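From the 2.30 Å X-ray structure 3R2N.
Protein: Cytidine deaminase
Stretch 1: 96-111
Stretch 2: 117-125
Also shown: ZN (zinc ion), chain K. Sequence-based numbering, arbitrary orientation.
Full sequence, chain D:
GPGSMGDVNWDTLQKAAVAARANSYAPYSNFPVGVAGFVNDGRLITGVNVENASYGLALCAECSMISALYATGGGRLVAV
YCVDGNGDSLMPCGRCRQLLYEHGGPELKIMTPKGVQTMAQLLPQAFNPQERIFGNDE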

ATOM      1  N   CYS D  96      -9.479   3.093  -0.781  1.00 30.25           N
ATOM      2  CA  CYS D  96      -9.944   4.008  -1.803  1.00 30.23           C
ATOM      3  C   CYS D  96     -10.969   4.976  -1.278  1.00 30.05           C
ATOM      4  O   CYS D  96     -10.968   6.125  -1.718  1.00 29.62           O
ATOM      5  CB  CYS D  96     -10.437   3.251  -3.035  1.00 29.78           C
ATOM      6  SG  CYS D  96      -8.976   2.646  -3.937  1.00 32.84           S
ATOM      7  N   ARG D  97     -11.797   4.542  -0.311  1.00 29.93           N
ATOM      8  CA  ARG D  97     -12.728   5.464   0.351  1.00 30.37           C
ATOM      9  C   ARG D  97     -11.912   6.526   1.098  1.00 30.99           C
ATOM     10  O   ARG D  97     -12.268   7.710   1.097  1.00 31.23           O
ATOM     11  CB  ARG D  97     -13.717   4.761   1.286  1.00 30.38           C
ATOM     12  CG  ARG D  97     -14.542   3.666   0.645  1.00 29.99           C
ATOM     13  CD  ARG D  97     -15.570   3.098   1.625  1.00 31.17           C
ATOM     14  NE  ARG D  97     -16.107   1.820   1.166  1.00 32.02           N
ATOM     15  CZ  ARG D  97     -17.203   1.218   1.634  1.00 33.17           C
ATOM     16  NH1 ARG D  97     -17.937   1.776   2.585  1.00 30.82           N
ATOM     17  NH2 ARG D  97     -17.559   0.026   1.145  1.00 32.97           N
ATOM     18  N   GLN D  98     -10.790   6.119   1.688  1.00 30.91           N
ATOM     19  CA  GLN D  98      -9.916   7.101   2.316  1.00 31.46           C
ATOM     20  C   GLN D  98      -9.314   8.097   1.277  1.00 31.18           C
ATOM     21  O   GLN D  98      -9.295   9.293   1.547  1.00 31.67           O
ATOM     22  CB  GLN D  98      -8.873   6.426   3.230  1.00 32.04           C
ATOM     23  CG  GLN D  98      -8.133   7.368   4.233  1.00 33.55           C
ATOM     24  CD  GLN D  98      -9.010   7.783   5.398  1.00 36.49           C
ATOM     25  OE1 GLN D  98      -9.555   6.934   6.101  1.00 39.59           O
ATOM     26  NE2 GLN D  98      -9.178   9.081   5.595  1.00 35.68           N
ATOM     27  N   LEU D  99      -8.865   7.637   0.100  1.00 30.57           N
ATOM     28  CA  LEU D  99      -8.356   8.582  -0.929  1.00 30.59           C
ATOM     29  C   LEU D  99      -9.459   9.554  -1.344  1.00 30.50           C
ATOM     30  O   LEU D  99      -9.262  10.772  -1.284  1.00 31.01           O
ATOM     31  CB  LEU D  99      -7.761   7.883  -2.164  1.00 29.30           C
ATOM     32  CG  LEU D  99      -6.619   6.868  -2.017  1.00 32.45           C
ATOM     33  CD1 LEU D  99      -6.109   6.459  -3.361  1.00 33.36           C
ATOM     34  CD2 LEU D  99      -5.441   7.323  -1.135  1.00 34.61           C
ATOM     35  N   LEU D 100     -10.622   9.006  -1.704  1.00 29.89           N
ATOM     36  CA  LEU D 100     -11.772   9.783  -2.136  1.00 30.08           C
ATOM     37  C   LEU D 100     -12.212  10.827  -1.122  1.00 32.03           C
ATOM     38  O   LEU D 100     -12.612  11.953  -1.483  1.00 32.47           O
ATOM     39  CB  LEU D 100     -12.949   8.862  -2.453  1.00 29.03           C
ATOM     40  CG  LEU D 100     -12.714   7.863  -3.570  1.00 27.42           C
ATOM     41  CD1 LEU D 100     -13.787   6.779  -3.571  1.00 25.95           C
ATOM     42  CD2 LEU D 100     -12.611   8.568  -4.909  1.00 25.75           C
ATOM     43  N   TYR D 101     -12.156  10.448   0.148  1.00 33.56           N
ATOM     44  CA  TYR D 101     -12.539  11.337   1.211  1.00 35.30           C
ATOM     45  C   TYR D 101     -11.587  12.501   1.197  1.00 35.23           C
ATOM     46  O   TYR D 101     -12.011  13.652   1.247  1.00 36.71           O
ATOM     47  CB  TYR D 101     -12.465  10.661   2.588  1.00 36.05           C
ATOM     48  CG  TYR D 101     -13.176  11.491   3.639  1.00 39.90           C
ATOM     49  CD1 TYR D 101     -14.568  11.411   3.778  1.00 42.71           C
ATOM     50  CD2 TYR D 101     -12.479  12.377   4.468  1.00 42.53           C
ATOM     51  CE1 TYR D 101     -15.249  12.169   4.731  1.00 44.39           C
ATOM     52  CE2 TYR D 101     -13.154  13.154   5.425  1.00 44.66           C
ATOM     53  CZ  TYR D 101     -14.548  13.033   5.547  1.00 46.83           C
ATOM     54  OH  TYR D 101     -15.268  13.780   6.480  1.00 50.57           O
ATOM     55  N   GLU D 102     -10.301  12.198   1.150  1.00 34.77           N
ATOM     56  CA  GLU D 102      -9.299  13.231   1.195  1.00 35.21           C
ATOM     57  C   GLU D 102      -9.421  14.240   0.000  1.00 34.56           C
ATOM     58  O   GLU D 102      -9.111  15.411   0.166  1.00 35.24           O
ATOM     59  CB  GLU D 102      -7.901  12.620   1.351  1.00 34.53           C
ATOM     60  CG  GLU D 102      -6.820  13.657   1.317  1.00 37.96           C
ATOM     61  CD  GLU D 102      -5.729  13.466   2.338  1.00 40.82           C
ATOM     62  OE1 GLU D 102      -5.781  12.514   3.138  1.00 43.40           O
ATOM     63  OE2 GLU D 102      -4.796  14.284   2.345  1.00 42.45           O
ATOM     64  N   HIS D 103      -9.932  13.806  -1.155  1.00 33.30           N
ATOM     65  CA  HIS D 103      -9.971  14.665  -2.340  1.00 33.06           C
ATOM     66  C   HIS D 103     -11.352  15.115  -2.764  1.00 33.58           C
ATOM     67  O   HIS D 103     -11.470  15.891  -3.712  1.00 34.31           O
ATOM     68  CB  HIS D 103      -9.234  14.013  -3.511  1.00 31.76           C
ATOM     69  CG  HIS D 103      -7.853  13.578  -3.142  1.00 31.11           C
ATOM     70  ND1 HIS D 103      -6.838  14.476  -2.918  1.00 31.21           N
ATOM     71  CD2 HIS D 103      -7.346  12.356  -2.854  1.00 29.06           C
ATOM     72  CE1 HIS D 103      -5.749  13.822  -2.542  1.00 32.25           C
ATOM     73  NE2 HIS D 103      -6.037  12.536  -2.479  1.00 29.90           N
ATOM     74  N   GLY D 104     -12.382  14.659  -2.060  1.00 33.57           N
ATOM     75  CA  GLY D 104     -13.753  15.030  -2.384  1.00 34.11           C
ATOM     76  C   GLY D 104     -14.530  15.473  -1.159  1.00 35.34           C
ATOM     77  O   GLY D 104     -15.580  16.136  -1.297  1.00 35.44           O
ATOM     78  N   GLY D 105     -14.030  15.091   0.030  1.00 35.11           N
ATOM     79  CA  GLY D 105     -14.702  15.387   1.287  1.00 36.47           C
ATOM     80  C   GLY D 105     -16.003  14.617   1.469  1.00 37.19           C
ATOM     81  O   GLY D 105     -16.348  13.794   0.620  1.00 36.89           O
ATOM     82  N   PRO D 106     -16.752  14.894   2.563  1.00 38.26           N
ATOM     83  CA  PRO D 106     -17.975  14.142   2.927  1.00 38.70           C
ATOM     84  C   PRO D 106     -19.135  14.230   1.928  1.00 38.15           C
ATOM     85  O   PRO D 106     -20.018  13.388   1.936  1.00 38.82           O
ATOM     86  CB  PRO D 106     -18.390  14.762   4.270  1.00 39.56           C
ATOM     87  CG  PRO D 106     -17.811  16.155   4.234  1.00 40.47           C
ATOM     88  CD  PRO D 106     -16.507  16.022   3.485  1.00 39.67           C
ATOM     89  N   GLU D 107     -19.127  15.233   1.073  1.00 38.17           N
ATOM     90  CA  GLU D 107     -20.258  15.491   0.179  1.00 37.76           C
ATOM     91  C   GLU D 107     -19.998  14.943  -1.223  1.00 36.70           C
ATOM     92  O   GLU D 107     -20.811  15.121  -2.125  1.00 36.60           O
ATOM     93  CB  GLU D 107     -20.569  16.992   0.139  1.00 38.32           C
ATOM     94  N   LEU D 108     -18.857  14.274  -1.405  1.00 35.68           N
ATOM     95  CA  LEU D 108     -18.593  13.572  -2.655  1.00 34.60           C
ATOM     96  C   LEU D 108     -19.678  12.506  -2.890  1.00 34.76           C
ATOM     97  O   LEU D 108     -19.988  11.721  -1.991  1.00 34.89           O
ATOM     98  CB  LEU D 108     -17.195  12.947  -2.633  1.00 33.40           C
ATOM     99  CG  LEU D 108     -16.730  11.984  -3.743  1.00 32.06           C
ATOM    100  CD1 LEU D 108     -16.870  12.526  -5.169  1.00 26.95           C
ATOM    101  CD2 LEU D 108     -15.285  11.549  -3.470  1.00 27.02           C
ATOM    102  N   LYS D 109     -20.248  12.488  -4.089  1.00 34.22           N
ATOM    103  CA  LYS D 109     -21.179  11.433  -4.458  1.00 34.72           C
ATOM    104  C   LYS D 109     -20.473  10.238  -5.145  1.00 34.23           C
ATOM    105  O   LYS D 109     -19.677  10.406  -6.089  1.00 32.59           O
ATOM    106  CB  LYS D 109     -22.319  11.981  -5.331  1.00 35.14           C
ATOM    107  CG  LYS D 109     -23.000  13.240  -4.760  1.00 37.71           C
ATOM    108  CD  LYS D 109     -24.380  13.438  -5.396  1.00 44.69           C
ATOM    109  CE  LYS D 109     -24.825  14.893  -5.479  1.00 46.57           C
ATOM    110  NZ  LYS D 109     -26.033  14.982  -6.360  1.00 48.15           N
ATOM    111  N   ILE D 110     -20.777   9.041  -4.644  1.00 34.35           N
ATOM    112  CA  ILE D 110     -20.327   7.786  -5.239  1.00 34.60           C
ATOM    113  C   ILE D 110     -21.545   7.007  -5.706  1.00 35.65           C
ATOM    114  O   ILE D 110     -22.496   6.864  -4.956  1.00 36.57           O
ATOM    115  CB  ILE D 110     -19.602   6.918  -4.191  1.00 34.15           C
ATOM    116  CG1 ILE D 110     -18.490   7.696  -3.462  1.00 33.23           C
ATOM    117  CG2 ILE D 110     -19.127   5.624  -4.791  1.00 34.57           C
ATOM    118  CD1 ILE D 110     -17.454   8.333  -4.343  1.00 29.87           C
ATOM    119  N   MET D 111     -21.535   6.486  -6.923  1.00 36.07           N
ATOM    120  CA  MET D 111     -22.586   5.524  -7.307  1.00 37.80           C
ATOM    121  C   MET D 111     -22.301   4.142  -6.678  1.00 37.88           C
ATOM    122  O   MET D 111     -21.167   3.700  -6.620  1.00 37.72           O
ATOM    123  CB  MET D 111     -22.731   5.446  -8.833  1.00 38.38           C
ATOM    124  CG  MET D 111     -23.764   4.446  -9.340  1.00 40.13           C
ATOM    125  SD  MET D 111     -25.419   4.830  -8.790  1.00 41.57           S
ATOM    126  CE  MET D 111     -25.910   6.010 -10.058  1.00 41.40           C
TER
HETATM  127 ZN    ZN K 135      -9.590   0.331  -3.799  1.00 35.49          ZN
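Stretch 2 (117-125) QTMAQLLPQ

Stretch 2 runs antiparallel to the strand of stretch 1 and then turns into a short helix that packs against the helix of stretch 1. Gln117 and Thr118 are in a β strand, residues 119-122 are helical, and Leu123 is the first residue to leave helical phi/psi.

In the sheet, Ile110 and Gln117 form a hydrogen-bonded pair, with CA atoms 5.4 Å apart. Both backbone groups of each residue are used here. Ile110 N donates to Gln117 O at 2.8 Å, and Gln117 N donates to Ile110 O at 2.9 Å. Both bonds are nearly straight. Lys109 and Thr118 form the next, non-hydrogen-bonded pair, with CA atoms 4.6 Å apart. Their side chains lie on one face of the sheet; those of Ile110 and Gln117 lie on the other.

The strand pairing gives way to bonds that hold the start of the helix. Met119 N donates to Leu108 O at 3.0 Å. Ala120 N donates to Pro106 O, also at 3.0 Å. These amides lie in the first turn of the helix, where no preceding turn supplies acceptors, so the carbonyls of stretch 1 satisfy them. Pro106 lies within a type I turn from Gly105 to Leu108, which Leu108 N closes on Gly105 O at 3.3 Å.

Thr118 is the N-cap. Its OG1 accepts a weak bond from Gln121 N at 3.4 Å. In return, Thr118 N donates to Gln121 OE1 at 2.6 Å. Leu122 N and Leu123 N are satisfied within stretch 2: Leu122 N donates to Thr118 O at 2.9 Å, and Leu123 N to Met119 O at 2.7 Å.

At the far end of the helix, Arg97 NH1 donates to Leu122 O at 3.0 Å. The carbonyl lies at the guanidinium edge, near its plane, as suits an N-H donor. The guanidinium nitrogens also have partners elsewhere in the structure.

Met119 has the largest area covered by stretch 1. Its SD is 3.6 Å from Ile110 CG1, its CG is 3.8 Å from Leu108 CB, and its CE is 3.7 Å from Arg97 CB. Leu122 CD1 packs on Ile110 CB at 3.8 Å. Leu123 CD2 approaches Tyr101 CB at 3.9 Å.

Gln125 places its side-chain amide over one face of the Tyr101 ring. A water donates to Gln98 OE1 at 2.7 Å and accepts a weak bond from Gln125 NE2 at 3.2 Å, linking the stretches. Cys96 does not contact stretch 2; its SG binds the zinc ion ZN at 2.4 Å.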

ATOM      1  N   GLN D 117     -24.559   7.405  -2.963  1.00 41.42           N
ATOM      2  CA  GLN D 117     -24.305   7.612  -1.541  1.00 41.30           C
ATOM      3  C   GLN D 117     -23.219   8.662  -1.413  1.00 39.88           C
ATOM      4  O   GLN D 117     -22.452   8.864  -2.351  1.00 39.10           O
ATOM      5  CB  GLN D 117     -23.835   6.309  -0.879  1.00 41.93           C
ATOM      6  CG  GLN D 117     -24.907   5.216  -0.740  1.00 44.00           C
ATOM      7  CD  GLN D 117     -25.702   5.377   0.528  1.00 46.83           C
ATOM      8  OE1 GLN D 117     -26.437   6.350   0.706  1.00 47.38           O
ATOM      9  NE2 GLN D 117     -25.544   4.431   1.433  1.00 48.58           N
ATOM     10  N   THR D 118     -23.145   9.341  -0.271  1.00 38.81           N
ATOM     11  CA  THR D 118     -22.078  10.311  -0.084  1.00 36.96           C
ATOM     12  C   THR D 118     -20.947   9.642   0.683  1.00 35.92           C
ATOM     13  O   THR D 118     -21.153   8.610   1.303  1.00 35.55           O
ATOM     14  CB  THR D 118     -22.547  11.577   0.654  1.00 37.19           C
ATOM     15  OG1 THR D 118     -22.804  11.246   2.008  1.00 38.25           O
ATOM     16  CG2 THR D 118     -23.826  12.172   0.031  1.00 37.44           C
ATOM     17  N   MET D 119     -19.760  10.248   0.658  1.00 35.28           N
ATOM     18  CA  MET D 119     -18.632   9.765   1.452  1.00 35.13           C
ATOM     19  C   MET D 119     -18.847   9.826   2.954  1.00 36.16           C
ATOM     20  O   MET D 119     -18.244   9.047   3.698  1.00 36.85           O
ATOM     21  CB  MET D 119     -17.333  10.470   1.071  1.00 34.24           C
ATOM     22  CG  MET D 119     -16.785  10.034  -0.278  1.00 34.11           C
ATOM     23  SD  MET D 119     -16.587   8.232  -0.512  1.00 32.86           S
ATOM     24  CE  MET D 119     -15.617   7.895   0.971  1.00 32.31           C
ATOM     25  N   ALA D 120     -19.690  10.752   3.404  1.00 36.71           N
ATOM     26  CA  ALA D 120     -20.105  10.791   4.808  1.00 37.67           C
ATOM     27  C   ALA D 120     -20.791   9.480   5.196  1.00 37.99           C
ATOM     28  O   ALA D 120     -20.568   8.956   6.293  1.00 38.29           O
ATOM     29  CB  ALA D 120     -21.049  12.010   5.064  1.00 37.89           C
ATOM     30  N   GLN D 121     -21.635   8.976   4.291  1.00 37.62           N
ATOM     31  CA  GLN D 121     -22.296   7.694   4.481  1.00 38.17           C
ATOM     32  C   GLN D 121     -21.341   6.517   4.310  1.00 37.21           C
ATOM     33  O   GLN D 121     -21.440   5.524   5.041  1.00 37.58           O
ATOM     34  CB  GLN D 121     -23.488   7.548   3.533  1.00 38.75           C
ATOM     35  CG  GLN D 121     -24.524   8.630   3.722  1.00 40.25           C
ATOM     36  CD  GLN D 121     -25.485   8.739   2.561  1.00 43.26           C
ATOM     37  OE1 GLN D 121     -25.091   8.997   1.426  1.00 43.17           O
ATOM     38  NE2 GLN D 121     -26.772   8.567   2.846  1.00 46.46           N
ATOM     39  N   LEU D 122     -20.426   6.622   3.350  1.00 35.37           N
ATOM     40  CA  LEU D 122     -19.535   5.500   3.043  1.00 34.51           C
ATOM     41  C   LEU D 122     -18.328   5.392   3.954  1.00 34.02           C
ATOM     42  O   LEU D 122     -17.833   4.291   4.174  1.00 33.68           O
ATOM     43  CB  LEU D 122     -19.119   5.484   1.567  1.00 33.28           C
ATOM     44  CG  LEU D 122     -20.274   5.308   0.564  1.00 33.90           C
ATOM     45  CD1 LEU D 122     -19.694   5.241  -0.828  1.00 32.33           C
ATOM     46  CD2 LEU D 122     -21.117   4.063   0.857  1.00 31.97           C
ATOM     47  N   LEU D 123     -17.861   6.517   4.487  1.00 33.67           N
ATOM     48  CA  LEU D 123     -16.751   6.486   5.430  1.00 34.95           C
ATOM     49  C   LEU D 123     -17.030   7.404   6.617  1.00 36.20           C
ATOM     50  O   LEU D 123     -16.374   8.439   6.741  1.00 36.14           O
ATOM     51  CB  LEU D 123     -15.420   6.855   4.735  1.00 33.13           C
ATOM     52  CG  LEU D 123     -14.053   6.571   5.377  1.00 34.19           C
ATOM     53  CD1 LEU D 123     -13.674   5.067   5.353  1.00 31.93           C
ATOM     54  CD2 LEU D 123     -12.940   7.370   4.688  1.00 30.47           C
ATOM     55  N   PRO D 124     -17.994   7.021   7.507  1.00 38.15           N
ATOM     56  CA  PRO D 124     -18.309   7.809   8.729  1.00 39.67           C
ATOM     57  C   PRO D 124     -17.067   8.043   9.545  1.00 41.46           C
ATOM     58  O   PRO D 124     -16.247   7.130   9.694  1.00 40.71           O
ATOM     59  CB  PRO D 124     -19.230   6.903   9.529  1.00 39.97           C
ATOM     60  CG  PRO D 124     -19.655   5.824   8.607  1.00 38.80           C
ATOM     61  CD  PRO D 124     -18.687   5.716   7.498  1.00 37.93           C
ATOM     62  N   GLN D 125     -16.929   9.254  10.076  1.00 44.35           N
ATOM     63  CA  GLN D 125     -15.678   9.673  10.734  1.00 47.05           C
ATOM     64  C   GLN D 125     -15.819   9.754  12.260  1.00 48.95           C
ATOM     65  O   GLN D 125     -16.625   9.041  12.873  1.00 50.56           O
ATOM     66  CB  GLN D 125     -15.221  11.039  10.180  1.00 47.50           C
ATOM     67  CG  GLN D 125     -14.807  11.050   8.722  1.00 48.38           C
ATOM     68  CD  GLN D 125     -13.404  10.458   8.498  1.00 50.68           C
ATOM     69  OE1 GLN D 125     -12.424  10.847   9.155  1.00 51.61           O
ATOM     70  NE2 GLN D 125     -13.311   9.527   7.555  1.00 48.59           N
TER
HETATM   71  O   HOH W   1     -11.137   7.343   8.294  1.00 37.94           O